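Local coordinates for protein alpha-1,6-mannanase (Bacteroides thetaiotaomicron, PDB 4V1S) that belongs to glycoside hydrolase family 76 and probably hydrolyses alpha-1,6-mannosidic linkages in mannan, as part of polysaccharide utilisation by this gut bacterium, at residues L239-D244 / T260-Y265. Sequence-based numbering, arbitrary orientation.
Sequences LLDKSD and TQKWSY
Asp-241 and Asp-244 sit at the two ends of a turn that faces Lys-262 in the extended run before helix 264-281, and no backbone atoms meet across the gap. The motif is a salt-bridge network of one lysine and two aspartates on the protein surface. It ties the turn after strand 240-241 to the lead-in of helix 264-281, within the (alpha/alpha)6-barrel fold of the GH76 family. Lys-262 is extended beyond CG and spans the gap with its full length. Its NZ lies 2.8 Å from Asp-241 OD2 and 2.8 Å from Asp-244 OD2. The two carboxylates are used differently. Asp-241 OD2 takes the ammonium on its anti side, 31° out of the carboxylate plane. Asp-244 OD2 takes it on the syn side, 24° out of plane. Asp-241 crosses the lysine chain at about a right angle, whereas Asp-244 meets it from the opposite direction. The second oxygen of each aspartate holds its own backbone. Asp-244 OD1 accepts from Leu-246 N. Asp-241 OD1 closes an Asx turn with Ser-243 N, at 2.9 Å. Asp-241 CG lies beside its carbonyl carbon (chi1 -174°), and its two oxygens divide the work, OD1 to Ser-243 and OD2 to Lys-262 NZ. Replacing Asp-241 by an alanine would probably cost Lys-262 NZ one of its two carboxylate partners and Ser-243 N and OG the acceptor that closes the Asx turn. Trp-248 of strand 246-252 touches both Asp-241 and Lys-262. Ser-243 OG adds a second bond to Asp-241 OD1, 2.8 Å long, from the same face of the carboxylate as Ser-243 N.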
ATOM      1  N   LEU A 239       9.732  -3.581 -17.456  1.00 15.24           N
ATOM      2  CA  LEU A 239       8.313  -3.433 -17.206  1.00 14.52           C
ATOM      3  C   LEU A 239       7.745  -2.021 -17.357  1.00 15.79           C
ATOM      4  O   LEU A 239       6.554  -1.813 -17.134  1.00 16.94           O
ATOM      5  CB  LEU A 239       7.947  -4.015 -15.838  1.00 15.70           C
ATOM      6  CG  LEU A 239       8.139  -5.529 -15.743  1.00 16.05           C
ATOM      7  CD1 LEU A 239       8.201  -6.008 -14.301  1.00 18.29           C
ATOM      8  CD2 LEU A 239       7.027  -6.240 -16.530  1.00 17.00           C
ATOM      9  N   LEU A 240       8.580  -1.069 -17.752  1.00 16.79           N
ATOM     10  CA  LEU A 240       8.118   0.300 -18.003  1.00 16.63           C
ATOM     11  C   LEU A 240       7.810   0.480 -19.478  1.00 17.26           C
ATOM     12  O   LEU A 240       8.654   0.195 -20.328  1.00 18.78           O
ATOM     13  CB  LEU A 240       9.162   1.307 -17.563  1.00 18.25           C
ATOM     14  CG  LEU A 240       8.867   2.802 -17.787  1.00 19.15           C
ATOM     15  CD1 LEU A 240       7.736   3.253 -16.899  1.00 18.55           C
ATOM     16  CD2 LEU A 240      10.101   3.625 -17.499  1.00 20.62           C
ATOM     17  N   ASP A 241       6.605   0.958 -19.764  1.00 16.97           N
ATOM     18  CA  ASP A 241       6.200   1.276 -21.115  1.00 18.14           C
ATOM     19  C   ASP A 241       6.677   2.692 -21.420  1.00 18.84           C
ATOM     20  O   ASP A 241       6.158   3.661 -20.872  1.00 18.08           O
ATOM     21  CB  ASP A 241       4.677   1.187 -21.226  1.00 17.93           C
ATOM     22  CG  ASP A 241       4.171   1.354 -22.657  1.00 18.36           C
ATOM     23  OD1 ASP A 241       4.934   1.864 -23.515  1.00 21.86           O
ATOM     24  OD2 ASP A 241       3.000   0.981 -22.911  1.00 18.48           O
ATOM     25  N   LYS A 242       7.667   2.806 -22.297  1.00 18.95           N
ATOM     26  CA  LYS A 242       8.237   4.103 -22.641  1.00 21.91           C
ATOM     27  C   LYS A 242       7.254   5.023 -23.354  1.00 22.21           C
ATOM     28  O   LYS A 242       7.453   6.230 -23.362  1.00 26.14           O
ATOM     29  CB  LYS A 242       9.480   3.916 -23.524  1.00 26.64           C
ATOM     30  N   SER A 243       6.205   4.467 -23.959  1.00 20.50           N
ATOM     31  CA  SER A 243       5.245   5.289 -24.714  1.00 21.93           C
ATOM     32  C   SER A 243       4.345   6.147 -23.813  1.00 20.49           C
ATOM     33  O   SER A 243       3.869   7.202 -24.245  1.00 25.04           O
ATOM     34  CB  SER A 243       4.387   4.428 -25.634  1.00 26.52           C
ATOM     35  OG  SER A 243       3.401   3.690 -24.923  1.00 26.90           O
ATOM     36  N   ASP A 244       4.099   5.699 -22.578  1.00 17.47           N
ATOM     37  CA  ASP A 244       3.261   6.482 -21.652  1.00 17.84           C
ATOM     38  C   ASP A 244       3.781   6.551 -20.225  1.00 17.37           C
ATOM     39  O   ASP A 244       3.136   7.143 -19.367  1.00 18.58           O
ATOM     40  CB  ASP A 244       1.818   5.983 -21.655  1.00 19.63           C
ATOM     41  CG  ASP A 244       1.682   4.561 -21.150  1.00 16.80           C
ATOM     42  OD1 ASP A 244       2.706   3.930 -20.769  1.00 16.90           O
ATOM     43  OD2 ASP A 244       0.540   4.055 -21.170  1.00 19.79           O
ATOM     44  N   THR A 260       0.833  -7.103 -20.088  1.00 17.43           N
ATOM     45  CA  THR A 260       0.803  -5.658 -20.267  1.00 17.12           C
ATOM     46  C   THR A 260      -0.367  -4.952 -19.573  1.00 16.28           C
ATOM     47  O   THR A 260      -0.524  -3.751 -19.745  1.00 18.11           O
ATOM     48  CB  THR A 260       0.798  -5.292 -21.747  1.00 20.67           C
ATOM     49  OG1 THR A 260      -0.345  -5.868 -22.382  1.00 23.40           O
ATOM     50  CG2 THR A 260       2.048  -5.802 -22.435  1.00 22.56           C
ATOM     51  N   GLN A 261      -1.160  -5.675 -18.776  1.00 15.95           N
ATOM     52  CA  GLN A 261      -2.188  -5.024 -17.952  1.00 17.60           C
ATOM     53  C   GLN A 261      -1.578  -3.914 -17.114  1.00 16.01           C
ATOM     54  O   GLN A 261      -0.622  -4.132 -16.376  1.00 15.87           O
ATOM     55  CB  GLN A 261      -2.891  -6.013 -17.037  1.00 20.46           C
ATOM     56  CG  GLN A 261      -3.882  -5.389 -16.067  1.00 23.86           C
ATOM     57  CD  GLN A 261      -5.124  -4.833 -16.754  1.00 27.52           C
ATOM     58  OE1 GLN A 261      -5.656  -5.447 -17.702  1.00 37.20           O
ATOM     59  NE2 GLN A 261      -5.618  -3.684 -16.270  1.00 28.16           N
ATOM     60  N   LYS A 262      -2.150  -2.722 -17.245  1.00 16.26           N
ATOM     61  CA  LYS A 262      -1.711  -1.566 -16.467  1.00 14.10           C
ATOM     62  C   LYS A 262      -2.644  -1.340 -15.293  1.00 15.16           C
ATOM     63  O   LYS A 262      -3.842  -1.127 -15.476  1.00 16.57           O
ATOM     64  CB  LYS A 262      -1.670  -0.330 -17.346  1.00 13.46           C
ATOM     65  CG  LYS A 262      -0.470  -0.390 -18.283  1.00 15.77           C
ATOM     66  CD  LYS A 262      -0.455   0.677 -19.328  1.00 16.30           C
ATOM     67  CE  LYS A 262       0.770   0.490 -20.205  1.00 16.10           C
ATOM     68  NZ  LYS A 262       0.683   1.302 -21.444  1.00 17.24           N
ATOM     69  N   TRP A 263      -2.059  -1.356 -14.098  1.00 14.16           N
ATOM     70  CA  TRP A 263      -2.779  -1.096 -12.871  1.00 13.59           C
ATOM     71  C   TRP A 263      -2.215   0.143 -12.211  1.00 13.07           C
ATOM     72  O   TRP A 263      -0.988   0.333 -12.158  1.00 13.69           O
ATOM     73  CB  TRP A 263      -2.628  -2.260 -11.869  1.00 13.21           C
ATOM     74  CG  TRP A 263      -3.261  -3.533 -12.328  1.00 15.33           C
ATOM     75  CD1 TRP A 263      -2.643  -4.688 -12.549  1.00 17.55           C
ATOM     76  CD2 TRP A 263      -4.665  -3.770 -12.535  1.00 16.66           C
ATOM     77  NE1 TRP A 263      -3.544  -5.650 -12.948  1.00 21.37           N
ATOM     78  CE2 TRP A 263      -4.806  -5.105 -12.933  1.00 18.81           C
ATOM     79  CE3 TRP A 263      -5.812  -2.972 -12.437  1.00 15.31           C
ATOM     80  CZ2 TRP A 263      -6.051  -5.675 -13.223  1.00 20.77           C
ATOM     81  CZ3 TRP A 263      -7.048  -3.515 -12.716  1.00 16.01           C
ATOM     82  CH2 TRP A 263      -7.160  -4.873 -13.106  1.00 18.19           C
ATOM     83  N   SER A 264      -3.099   0.896 -11.577  1.00 12.43           N
ATOM     84  CA  SER A 264      -2.703   2.132 -10.911  1.00 11.59           C
ATOM     85  C   SER A 264      -1.612   1.971  -9.853  1.00 12.81           C
ATOM     86  O   SER A 264      -0.704   2.800  -9.804  1.00 13.70           O
ATOM     87  CB  SER A 264      -3.930   2.854 -10.317  1.00 13.15           C
ATOM     88  OG  SER A 264      -4.614   2.021  -9.400  1.00 12.77           O
ATOM     89  N   TYR A 265      -1.694   0.937  -9.013  1.00 11.72           N
ATOM     90  CA  TYR A 265      -0.763   0.788  -7.929  1.00 11.26           C
ATOM     91  C   TYR A 265       0.660   0.422  -8.363  1.00 12.59           C
ATOM     92  O   TYR A 265       1.608   0.681  -7.655  1.00 11.84           O
ATOM     93  CB  TYR A 265      -1.277  -0.184  -6.878  1.00 11.70           C
ATOM     94  CG  TYR A 265      -1.135  -1.678  -7.140  1.00 12.18           C
ATOM     95  CD1 TYR A 265      -1.313  -2.244  -8.429  1.00 13.45           C
ATOM     96  CD2 TYR A 265      -0.871  -2.542  -6.088  1.00 12.46           C
ATOM     97  CE1 TYR A 265      -1.203  -3.604  -8.648  1.00 14.61           C
ATOM     98  CE2 TYR A 265      -0.747  -3.898  -6.289  1.00 12.89           C
ATOM     99  CZ  TYR A 265      -0.916  -4.440  -7.563  1.00 14.10           C
ATOM    100  OH  TYR A 265      -0.785  -5.787  -7.742  1.00 15.35           O
TER